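Local coordinates for PHD finger protein 14 (PDB 7D86) that binds histone H3, preferentially the unmodified form, through its zinc-finger region and represses PDGFRA expression, so regulating mesenchymal cell proliferation, at residues Glu21-Cys29 / Thr35-Val43; Ile9-Asp18 / Trp196-Tyr207. All blocks are in the same frame, centred on the assembly; numbering follows the deposited sequence.

Contact 1: Glu21-Cys29 / Thr35-Val43; sequences EDADEIIQC and TVHEGCYGV. With ZN (zinc ion), chain E; ZN (zinc ion), chain F.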
loop_
_atom_site.group_PDB
_atom_site.type_symbol
_atom_site.label_atom_id
_atom_site.label_comp_id
_atom_site.label_asym_id
_atom_site.label_seq_id
_atom_site.Cartn_x
_atom_site.Cartn_y
_atom_site.Cartn_z
ATOM N N GLU A 21 -2.049 -14.607 -13.640
ATOM C CA GLU A 21 -1.894 -16.002 -14.036
ATOM C C GLU A 21 -3.048 -16.859 -13.533
ATOM O O GLU A 21 -4.130 -16.346 -13.237
ATOM C CB GLU A 21 -0.564 -16.554 -13.519
ATOM C CG GLU A 21 0.659 -15.880 -14.118
ATOM C CD GLU A 21 0.912 -16.293 -15.555
ATOM O OE1 GLU A 21 0.745 -17.490 -15.872
ATOM O OE2 GLU A 21 1.277 -15.422 -16.373
ATOM N N ASP A 22 -2.823 -18.170 -13.432
ATOM C CA ASP A 22 -3.886 -19.090 -13.042
ATOM C C ASP A 22 -4.137 -19.053 -11.540
ATOM O O ASP A 22 -5.277 -18.861 -11.096
ATOM C CB ASP A 22 -3.533 -20.512 -13.486
ATOM C CG ASP A 22 -3.189 -20.593 -14.960
ATOM O OD1 ASP A 22 -3.983 -20.103 -15.788
ATOM O OD2 ASP A 22 -2.116 -21.143 -15.288
ATOM N N ALA A 23 -3.084 -19.237 -10.742
ATOM C CA ALA A 23 -3.252 -19.328 -9.295
ATOM C C ALA A 23 -3.659 -17.986 -8.697
ATOM O O ALA A 23 -4.617 -17.908 -7.919
ATOM C CB ALA A 23 -1.963 -19.839 -8.649
ATOM N N ASP A 24 -2.947 -16.921 -9.048
ATOM C CA ASP A 24 -3.195 -15.592 -8.494
ATOM C C ASP A 24 -3.699 -14.686 -9.613
ATOM O O ASP A 24 -2.910 -14.143 -10.392
ATOM C CB ASP A 24 -1.934 -15.030 -7.848
ATOM C CG ASP A 24 -2.220 -13.840 -6.957
ATOM O OD1 ASP A 24 -3.397 -13.432 -6.872
ATOM O OD2 ASP A 24 -1.270 -13.317 -6.339
ATOM N N GLU A 25 -5.016 -14.522 -9.684
ATOM C CA GLU A 25 -5.625 -13.648 -10.673
ATOM C C GLU A 25 -5.826 -12.253 -10.094
ATOM O O GLU A 25 -5.938 -12.072 -8.880
ATOM C CB GLU A 25 -6.964 -14.214 -11.151
ATOM C CG GLU A 25 -6.838 -15.500 -11.950
ATOM C CD GLU A 25 -8.104 -15.848 -12.707
ATOM O OE1 GLU A 25 -9.205 -15.621 -12.165
ATOM O OE2 GLU A 25 -7.997 -16.343 -13.851
ATOM N N ILE A 26 -5.861 -11.265 -10.980
ATOM C CA ILE A 26 -6.175 -9.892 -10.602
ATOM C C ILE A 26 -7.687 -9.723 -10.687
ATOM O O ILE A 26 -8.263 -9.745 -11.777
ATOM C CB ILE A 26 -5.446 -8.881 -11.495
ATOM C CG1 ILE A 26 -3.949 -8.865 -11.164
ATOM C CG2 ILE A 26 -6.055 -7.492 -11.344
ATOM C CD1 ILE A 26 -3.170 -7.778 -11.880
ATOM N N ILE A 27 -8.332 -9.563 -9.538
ATOM C CA ILE A 27 -9.774 -9.400 -9.471
ATOM C C ILE A 27 -10.084 -7.919 -9.328
ATOM O O ILE A 27 -9.233 -7.105 -8.963
ATOM C CB ILE A 27 -10.397 -10.210 -8.315
ATOM C CG1 ILE A 27 -9.791 -9.769 -6.981
ATOM C CG2 ILE A 27 -10.191 -11.703 -8.541
ATOM C CD1 ILE A 27 -10.377 -10.473 -5.776
ATOM N N GLN A 28 -11.330 -7.558 -9.628
ATOM C CA GLN A 28 -11.742 -6.165 -9.660
ATOM C C GLN A 28 -13.031 -6.000 -8.876
ATOM O O GLN A 28 -13.962 -6.802 -9.023
ATOM C CB GLN A 28 -11.929 -5.679 -11.102
ATOM C CG GLN A 28 -12.380 -4.237 -11.221
ATOM C CD GLN A 28 -12.327 -3.744 -12.653
ATOM O OE1 GLN A 28 -12.724 -4.454 -13.580
ATOM N NE2 GLN A 28 -11.817 -2.532 -12.845
ATOM N N CYS A 29 -13.085 -4.966 -8.045
ATOM C CA CYS A 29 -14.301 -4.710 -7.291
ATOM C C CYS A 29 -15.394 -4.239 -8.239
ATOM O O CYS A 29 -15.204 -3.284 -8.995
ATOM C CB CYS A 29 -14.057 -3.667 -6.208
ATOM S SG CYS A 29 -15.545 -3.304 -5.264
ATOM N N THR A 35 -8.613 -2.836 -8.369
ATOM C CA THR A 35 -8.059 -4.075 -8.896
ATOM C C THR A 35 -6.909 -4.533 -8.014
ATOM O O THR A 35 -6.087 -3.719 -7.585
ATOM C CB THR A 35 -7.568 -3.894 -10.336
ATOM O OG1 THR A 35 -6.708 -2.752 -10.403
ATOM C CG2 THR A 35 -8.744 -3.693 -11.284
ATOM N N VAL A 36 -6.849 -5.838 -7.750
ATOM C CA VAL A 36 -5.887 -6.377 -6.796
ATOM C C VAL A 36 -5.675 -7.850 -7.095
ATOM O O VAL A 36 -6.590 -8.551 -7.544
ATOM C CB VAL A 36 -6.370 -6.144 -5.341
ATOM C CG1 VAL A 36 -7.656 -6.932 -5.060
ATOM C CG2 VAL A 36 -5.275 -6.504 -4.338
ATOM N N HIS A 37 -4.438 -8.319 -6.887
ATOM C CA HIS A 37 -4.163 -9.746 -6.850
ATOM C C HIS A 37 -4.971 -10.392 -5.735
ATOM O O HIS A 37 -5.071 -9.848 -4.631
ATOM C CB HIS A 37 -2.672 -10.014 -6.594
ATOM C CG HIS A 37 -1.779 -9.801 -7.780
ATOM N ND1 HIS A 37 -0.724 -8.914 -7.760
ATOM C CD2 HIS A 37 -1.748 -10.399 -8.995
ATOM C CE1 HIS A 37 -0.097 -8.954 -8.923
ATOM N NE2 HIS A 37 -0.697 -9.846 -9.690
ATOM N N GLU A 38 -5.547 -11.561 -6.028
ATOM C CA GLU A 38 -6.083 -12.410 -4.969
ATOM C C GLU A 38 -5.077 -12.562 -3.833
ATOM O O GLU A 38 -5.411 -12.365 -2.658
ATOM C CB GLU A 38 -6.450 -13.785 -5.533
ATOM C CG GLU A 38 -7.658 -13.811 -6.443
ATOM C CD GLU A 38 -7.781 -15.128 -7.188
ATOM O OE1 GLU A 38 -6.736 -15.749 -7.474
ATOM O OE2 GLU A 38 -8.918 -15.544 -7.485
ATOM N N GLY A 39 -3.831 -12.902 -4.173
ATOM C CA GLY A 39 -2.799 -13.117 -3.175
ATOM C C GLY A 39 -2.362 -11.863 -2.453
ATOM O O GLY A 39 -1.774 -11.959 -1.373
ATOM N N CYS A 40 -2.642 -10.688 -3.011
ATOM C CA CYS A 40 -2.329 -9.441 -2.324
ATOM C C CYS A 40 -3.466 -8.942 -1.440
ATOM O O CYS A 40 -3.294 -7.929 -0.755
ATOM C CB CYS A 40 -1.949 -8.356 -3.336
ATOM S SG CYS A 40 -0.370 -8.640 -4.172
ATOM N N TYR A 41 -4.615 -9.628 -1.424
ATOM C CA TYR A 41 -5.763 -9.190 -0.642
ATOM C C TYR A 41 -6.284 -10.254 0.315
ATOM O O TYR A 41 -7.315 -10.035 0.962
ATOM C CB TYR A 41 -6.903 -8.750 -1.573
ATOM C CG TYR A 41 -7.901 -7.798 -0.943
ATOM C CD1 TYR A 41 -7.481 -6.603 -0.380
ATOM C CD2 TYR A 41 -9.269 -8.080 -0.947
ATOM C CE1 TYR A 41 -8.375 -5.724 0.182
ATOM C CE2 TYR A 41 -10.180 -7.205 -0.380
ATOM C CZ TYR A 41 -9.729 -6.026 0.179
ATOM O OH TYR A 41 -10.624 -5.145 0.736
ATOM N N GLY A 42 -5.609 -11.395 0.427
ATOM C CA GLY A 42 -6.097 -12.482 1.248
ATOM C C GLY A 42 -7.121 -13.373 0.585
ATOM O O GLY A 42 -7.698 -14.230 1.261
ATOM N N VAL A 43 -7.372 -13.194 -0.710
ATOM C CA VAL A 43 -8.330 -14.018 -1.435
ATOM C C VAL A 43 -7.602 -15.113 -2.204
ATOM O O VAL A 43 -7.571 -16.269 -1.780
ATOM C CB VAL A 43 -9.194 -13.161 -2.387
ATOM C CG1 VAL A 43 -10.179 -14.033 -3.155
ATOM C CG2 VAL A 43 -9.926 -12.077 -1.609
HETATM ZN ZN ZN E . -0.407 -7.572 -6.233
HETATM ZN ZN ZN F . -14.784 -1.563 -3.837
#

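Contact 2: Ile9-Asp18 / Trp196-Tyr207; sequences ILICCVCLGD and WKRKNYLALQSY. With ZN (zinc ion), chain E.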
loop_
_atom_site.group_PDB
_atom_site.type_symbol
_atom_site.label_atom_id
_atom_site.label_comp_id
_atom_site.label_asym_id
_atom_site.label_seq_id
_atom_site.Cartn_x
_atom_site.Cartn_y
_atom_site.Cartn_z
ATOM N N ILE A 9 -4.576 -6.318 -19.723
ATOM C CA ILE A 9 -3.623 -6.159 -18.631
ATOM C C ILE A 9 -4.254 -5.252 -17.580
ATOM O O ILE A 9 -4.312 -4.028 -17.750
ATOM C CB ILE A 9 -2.288 -5.597 -19.130
ATOM C CG1 ILE A 9 -1.655 -6.549 -20.146
ATOM C CG2 ILE A 9 -1.338 -5.365 -17.974
ATOM C CD1 ILE A 9 -1.431 -7.946 -19.608
ATOM N N LEU A 10 -4.727 -5.848 -16.488
ATOM C CA LEU A 10 -5.089 -5.106 -15.290
ATOM C C LEU A 10 -3.867 -4.984 -14.377
ATOM O O LEU A 10 -2.887 -5.717 -14.514
ATOM C CB LEU A 10 -6.242 -5.787 -14.547
ATOM C CG LEU A 10 -7.617 -5.867 -15.236
ATOM C CD1 LEU A 10 -8.610 -6.631 -14.371
ATOM C CD2 LEU A 10 -8.156 -4.484 -15.553
ATOM N N ILE A 11 -3.931 -4.040 -13.442
ATOM C CA ILE A 11 -2.831 -3.774 -12.522
ATOM C C ILE A 11 -3.318 -3.958 -11.095
ATOM O O ILE A 11 -4.381 -3.448 -10.728
ATOM C CB ILE A 11 -2.260 -2.359 -12.713
ATOM C CG1 ILE A 11 -1.810 -2.175 -14.161
ATOM C CG2 ILE A 11 -1.103 -2.100 -11.718
ATOM C CD1 ILE A 11 -1.313 -0.793 -14.482
ATOM N N CYS A 12 -2.522 -4.658 -10.288
ATOM C CA CYS A 12 -2.776 -4.783 -8.857
ATOM C C CYS A 12 -2.413 -3.477 -8.162
ATOM O O CYS A 12 -1.280 -3.003 -8.278
ATOM C CB CYS A 12 -1.963 -5.932 -8.268
ATOM S SG CYS A 12 -2.142 -6.030 -6.478
ATOM N N CYS A 13 -3.363 -2.900 -7.431
ATOM C CA CYS A 13 -3.127 -1.626 -6.765
ATOM C C CYS A 13 -2.296 -1.769 -5.492
ATOM O O CYS A 13 -1.997 -0.762 -4.844
ATOM C CB CYS A 13 -4.457 -0.954 -6.438
ATOM S SG CYS A 13 -5.298 -1.734 -5.062
ATOM N N VAL A 14 -1.901 -2.976 -5.119
ATOM C CA VAL A 14 -1.055 -3.189 -3.948
ATOM C C VAL A 14 0.415 -3.275 -4.334
ATOM O O VAL A 14 1.241 -2.521 -3.825
ATOM C CB VAL A 14 -1.505 -4.451 -3.180
ATOM C CG1 VAL A 14 -0.498 -4.787 -2.056
ATOM C CG2 VAL A 14 -2.915 -4.244 -2.616
ATOM N N CYS A 15 0.756 -4.177 -5.257
ATOM C CA CYS A 15 2.140 -4.376 -5.669
ATOM C C CYS A 15 2.487 -3.709 -6.994
ATOM O O CYS A 15 3.660 -3.728 -7.376
ATOM C CB CYS A 15 2.444 -5.876 -5.768
ATOM S SG CYS A 15 1.540 -6.720 -7.098
ATOM N N LEU A 16 1.509 -3.135 -7.701
ATOM C CA LEU A 16 1.656 -2.512 -9.022
ATOM C C LEU A 16 2.087 -3.491 -10.110
ATOM O O LEU A 16 2.402 -3.064 -11.227
ATOM C CB LEU A 16 2.622 -1.316 -8.993
ATOM C CG LEU A 16 2.223 -0.180 -8.039
ATOM C CD1 LEU A 16 3.197 0.985 -8.139
ATOM C CD2 LEU A 16 0.773 0.294 -8.264
ATOM N N GLY A 17 2.097 -4.792 -9.832
ATOM C CA GLY A 17 2.322 -5.775 -10.869
ATOM C C GLY A 17 1.100 -5.950 -11.750
ATOM O O GLY A 17 0.001 -5.488 -11.440
ATOM N N ASP A 18 1.293 -6.649 -12.874
ATOM C CA ASP A 18 0.214 -6.828 -13.838
ATOM C C ASP A 18 0.000 -8.279 -14.257
ATOM O O ASP A 18 -0.805 -8.534 -15.162
ATOM C CB ASP A 18 0.463 -5.965 -15.083
ATOM C CG ASP A 18 1.811 -6.243 -15.744
ATOM O OD1 ASP A 18 2.103 -7.411 -16.082
ATOM O OD2 ASP A 18 2.575 -5.280 -15.952
ATOM N N TRP A 196 8.743 1.648 -14.251
ATOM C CA TRP A 196 7.549 0.867 -14.569
ATOM C C TRP A 196 6.535 0.904 -13.431
ATOM O O TRP A 196 5.328 0.791 -13.680
ATOM C CB TRP A 196 7.907 -0.574 -14.955
ATOM C CG TRP A 196 8.465 -1.444 -13.858
ATOM C CD1 TRP A 196 9.774 -1.755 -13.644
ATOM C CD2 TRP A 196 7.716 -2.144 -12.852
ATOM N NE1 TRP A 196 9.889 -2.600 -12.563
ATOM C CE2 TRP A 196 8.639 -2.850 -12.059
ATOM C CE3 TRP A 196 6.354 -2.238 -12.548
ATOM C CZ2 TRP A 196 8.247 -3.634 -10.978
ATOM C CZ3 TRP A 196 5.965 -3.015 -11.481
ATOM C CH2 TRP A 196 6.910 -3.702 -10.702
ATOM N N LYS A 197 6.980 1.110 -12.188
ATOM C CA LYS A 197 6.015 1.247 -11.097
ATOM C C LYS A 197 5.252 2.564 -11.191
ATOM O O LYS A 197 4.033 2.598 -10.986
ATOM C CB LYS A 197 6.704 1.129 -9.739
ATOM C CG LYS A 197 7.211 -0.265 -9.444
ATOM C CD LYS A 197 8.178 -0.243 -8.262
ATOM C CE LYS A 197 8.665 -1.647 -7.952
ATOM N NZ LYS A 197 9.770 -1.639 -6.952
ATOM N N ARG A 198 5.953 3.668 -11.475
ATOM C CA ARG A 198 5.251 4.936 -11.656
ATOM C C ARG A 198 4.261 4.845 -12.812
ATOM O O ARG A 198 3.139 5.365 -12.729
ATOM C CB ARG A 198 6.246 6.067 -11.905
ATOM C CG ARG A 198 7.062 6.459 -10.701
ATOM C CD ARG A 198 8.061 7.555 -11.041
ATOM N NE ARG A 198 7.414 8.848 -11.248
ATOM C CZ ARG A 198 8.027 9.920 -11.738
ATOM N NH1 ARG A 198 9.303 9.854 -12.084
ATOM N NH2 ARG A 198 7.362 11.056 -11.892
ATOM N N LYS A 199 4.657 4.166 -13.889
ATOM C CA LYS A 199 3.773 4.002 -15.038
ATOM C C LYS A 199 2.532 3.196 -14.666
ATOM O O LYS A 199 1.406 3.569 -15.014
ATOM C CB LYS A 199 4.535 3.340 -16.189
ATOM C CG LYS A 199 3.674 3.053 -17.409
ATOM C CD LYS A 199 4.477 2.424 -18.535
ATOM C CE LYS A 199 3.596 2.101 -19.733
ATOM N NZ LYS A 199 3.017 3.320 -20.364
ATOM N N ASN A 200 2.715 2.090 -13.942
ATOM C CA ASN A 200 1.567 1.264 -13.581
ATOM C C ASN A 200 0.676 1.952 -12.556
ATOM O O ASN A 200 -0.549 1.790 -12.597
ATOM C CB ASN A 200 2.031 -0.097 -13.057
ATOM C CG ASN A 200 2.437 -1.034 -14.169
ATOM O OD1 ASN A 200 2.461 -0.648 -15.336
ATOM N ND2 ASN A 200 2.763 -2.269 -13.820
ATOM N N TYR A 201 1.260 2.724 -11.639
ATOM C CA TYR A 201 0.439 3.512 -10.728
ATOM C C TYR A 201 -0.461 4.471 -11.499
ATOM O O TYR A 201 -1.659 4.579 -11.218
ATOM C CB TYR A 201 1.322 4.276 -9.742
ATOM C CG TYR A 201 0.522 5.000 -8.682
ATOM C CD1 TYR A 201 0.191 4.372 -7.490
ATOM C CD2 TYR A 201 0.090 6.306 -8.876
ATOM C CE1 TYR A 201 -0.541 5.026 -6.515
ATOM C CE2 TYR A 201 -0.647 6.967 -7.913
ATOM C CZ TYR A 201 -0.959 6.324 -6.734
ATOM O OH TYR A 201 -1.687 6.984 -5.776
ATOM N N LEU A 202 0.101 5.180 -12.480
ATOM C CA LEU A 202 -0.700 6.114 -13.266
ATOM C C LEU A 202 -1.817 5.399 -14.016
ATOM O O LEU A 202 -2.930 5.924 -14.134
ATOM C CB LEU A 202 0.191 6.875 -14.243
ATOM C CG LEU A 202 1.113 7.884 -13.556
ATOM C CD1 LEU A 202 2.190 8.376 -14.514
ATOM C CD2 LEU A 202 0.296 9.051 -13.008
ATOM N N ALA A 203 -1.546 4.194 -14.518
ATOM C CA ALA A 203 -2.558 3.470 -15.272
ATOM C C ALA A 203 -3.711 2.986 -14.397
ATOM O O ALA A 203 -4.779 2.665 -14.934
ATOM C CB ALA A 203 -1.914 2.295 -16.007
ATOM N N LEU A 204 -3.533 2.956 -13.069
ATOM C CA LEU A 204 -4.592 2.474 -12.181
ATOM C C LEU A 204 -5.842 3.338 -12.265
ATOM O O LEU A 204 -6.961 2.817 -12.236
ATOM C CB LEU A 204 -4.106 2.431 -10.734
ATOM C CG LEU A 204 -3.328 1.210 -10.258
ATOM C CD1 LEU A 204 -2.941 1.404 -8.804
ATOM C CD2 LEU A 204 -4.154 -0.055 -10.443
ATOM N N GLN A 205 -5.674 4.661 -12.337
ATOM C CA GLN A 205 -6.828 5.552 -12.413
ATOM C C GLN A 205 -7.700 5.265 -13.630
ATOM O O GLN A 205 -8.906 5.546 -13.597
ATOM C CB GLN A 205 -6.369 7.014 -12.429
ATOM C CG GLN A 205 -5.849 7.525 -11.087
ATOM C CD GLN A 205 -4.422 7.095 -10.799
ATOM O OE1 GLN A 205 -3.595 7.017 -11.702
ATOM N NE2 GLN A 205 -4.128 6.814 -9.532
ATOM N N SER A 206 -7.125 4.689 -14.689
ATOM C CA SER A 206 -7.892 4.408 -15.898
ATOM C C SER A 206 -8.926 3.310 -15.679
ATOM O O SER A 206 -9.936 3.267 -16.389
ATOM C CB SER A 206 -6.947 4.020 -17.035
ATOM O OG SER A 206 -5.975 5.026 -17.261
ATOM N N TYR A 207 -8.698 2.418 -14.719
ATOM C CA TYR A 207 -9.592 1.294 -14.473
ATOM C C TYR A 207 -10.693 1.610 -13.470
ATOM O O TYR A 207 -11.554 0.758 -13.228
ATOM C CB TYR A 207 -8.799 0.081 -13.980
ATOM C CG TYR A 207 -7.723 -0.378 -14.934
ATOM C CD1 TYR A 207 -6.381 -0.163 -14.652
ATOM C CD2 TYR A 207 -8.049 -1.023 -16.117
ATOM C CE1 TYR A 207 -5.394 -0.581 -15.521
ATOM C CE2 TYR A 207 -7.067 -1.444 -16.994
ATOM C CZ TYR A 207 -5.740 -1.219 -16.691
ATOM O OH TYR A 207 -4.755 -1.636 -17.557
HETATM ZN ZN ZN E . -0.407 -7.572 -6.233
#

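Contact 1: Glu21-Cys29 / Thr35-Val43
Ile26-Gln28 and Thr35-His37 pair as the antiparallel hairpin of the first PHD finger, their axes 4.5 Å apart at closest and their directions 147° apart. Ile27 and Val36 form the hydrogen-bonded pair, with Ile27 N to Val36 O at 2.8 Å and Val36 N to Ile27 O at 3.0 Å; Ile26-His37 and Gln28-Thr35 flank it as non-hydrogen-bonded pairs. Beyond the strand, Glu38 N still bonds to Glu25 O. Two carboxylates then fasten the turn into 38-41. Asp24 swings its CG anti to the backbone N (chi1 -165°), which brings OD1 to Gly39 N at 2.8 Å in a nearly straight bond, the donor standing above the carboxylate plane. Glu38 OE1 reciprocates, taking Glu25 N at 3.1 Å, again from above its plane. On the face shared with His37, Ile26 CG1 lies 3.4 Å from His37 CD2, while ND1 holds zinc at 2.1 Å and NE2 is bonded to Asn19 O, so the imidazole is fixed at both nitrogens. On the other face, Ile27 CG1 runs alongside Val36 CG1. Among the neighbours, Ile26 also packs on Leu10 and Ile27 on Trp62, while Tyr41 OH is hydrogen-bonded to Phe85 O in strand 85-87.

Contact 2: Ile9-Asp18 / Trp196-Tyr207
Residues in and beside the zinc-binding CxxC loop of the first PHD finger, chiefly Ile11 and Leu16, lie on the C-terminal part of helix 191-204 and the residues just after it, while the zinc-bound sulfurs face the other way. This last helix of the chain begins just after the zinc ligand His188. Asn200 ND2 gives its N-H to Leu16 O at 2.7 Å with an angle of 171°, and the acceptor lies only 6° out of the amide plane. Leu16 O also lies at the edge of the Trp196 ring, 3.6 Å from Trp196 CZ3. Leu16 and Ile11 supply the apolar grip. Leu16 CD1 sits 3.4 Å from Lys197 O, and its CD2 branch reaches Leu204 CD1 and the edge of the Tyr201 ring. Ile11 CD1 presses on Ala203 CB at 3.5 Å, tighter than usual for two carbons. In Leu204 a chi1 of -84° carries the branch toward the loop, where CD2 goes to Ile11 CB and CD1 to Cys13 CB at 3.7 Å. At the far end Leu10 CD2 lies 3.5 Å from Tyr207 CD2, obliquely to the ring, and Ile11 CG1 approaches CE1. Replacing Tyr207 with an alanine would probably leave Leu10 CD2 without its ring partner and open a gap beside Ile11. Nearby, helix 159-164 touches Leu16 and Tyr201 through Gln163, strand 35-37 meets Leu204 through Thr35, and helix 96-101 packs on Val14.

How the contacts relate
Contacts 1 and 2 share one zinc ion, each providing half of its tetrahedral set: His37 and Cys40 come from 35-43, Cys12 and Cys15 from 9-18. Their centres are 13 Å apart, and they also meet through one backbone pair, Thr35 O to Cys13 N at 2.8 Å, and one side-chain hydroxyl, Thr35 OG1 to Ile11 O at 2.5 Å, both probable hydrogen bonds. Ile11 and Cys13 thus connect the hairpin to the helix, since both also pack on Leu204. Contact 1 is local, with five residues between its segments; contact 2 spans 177, bringing the last helix back to the first finger. Cys29 extends contact 1 to a second zinc, completed by Cys32, Cys64 and Cys67.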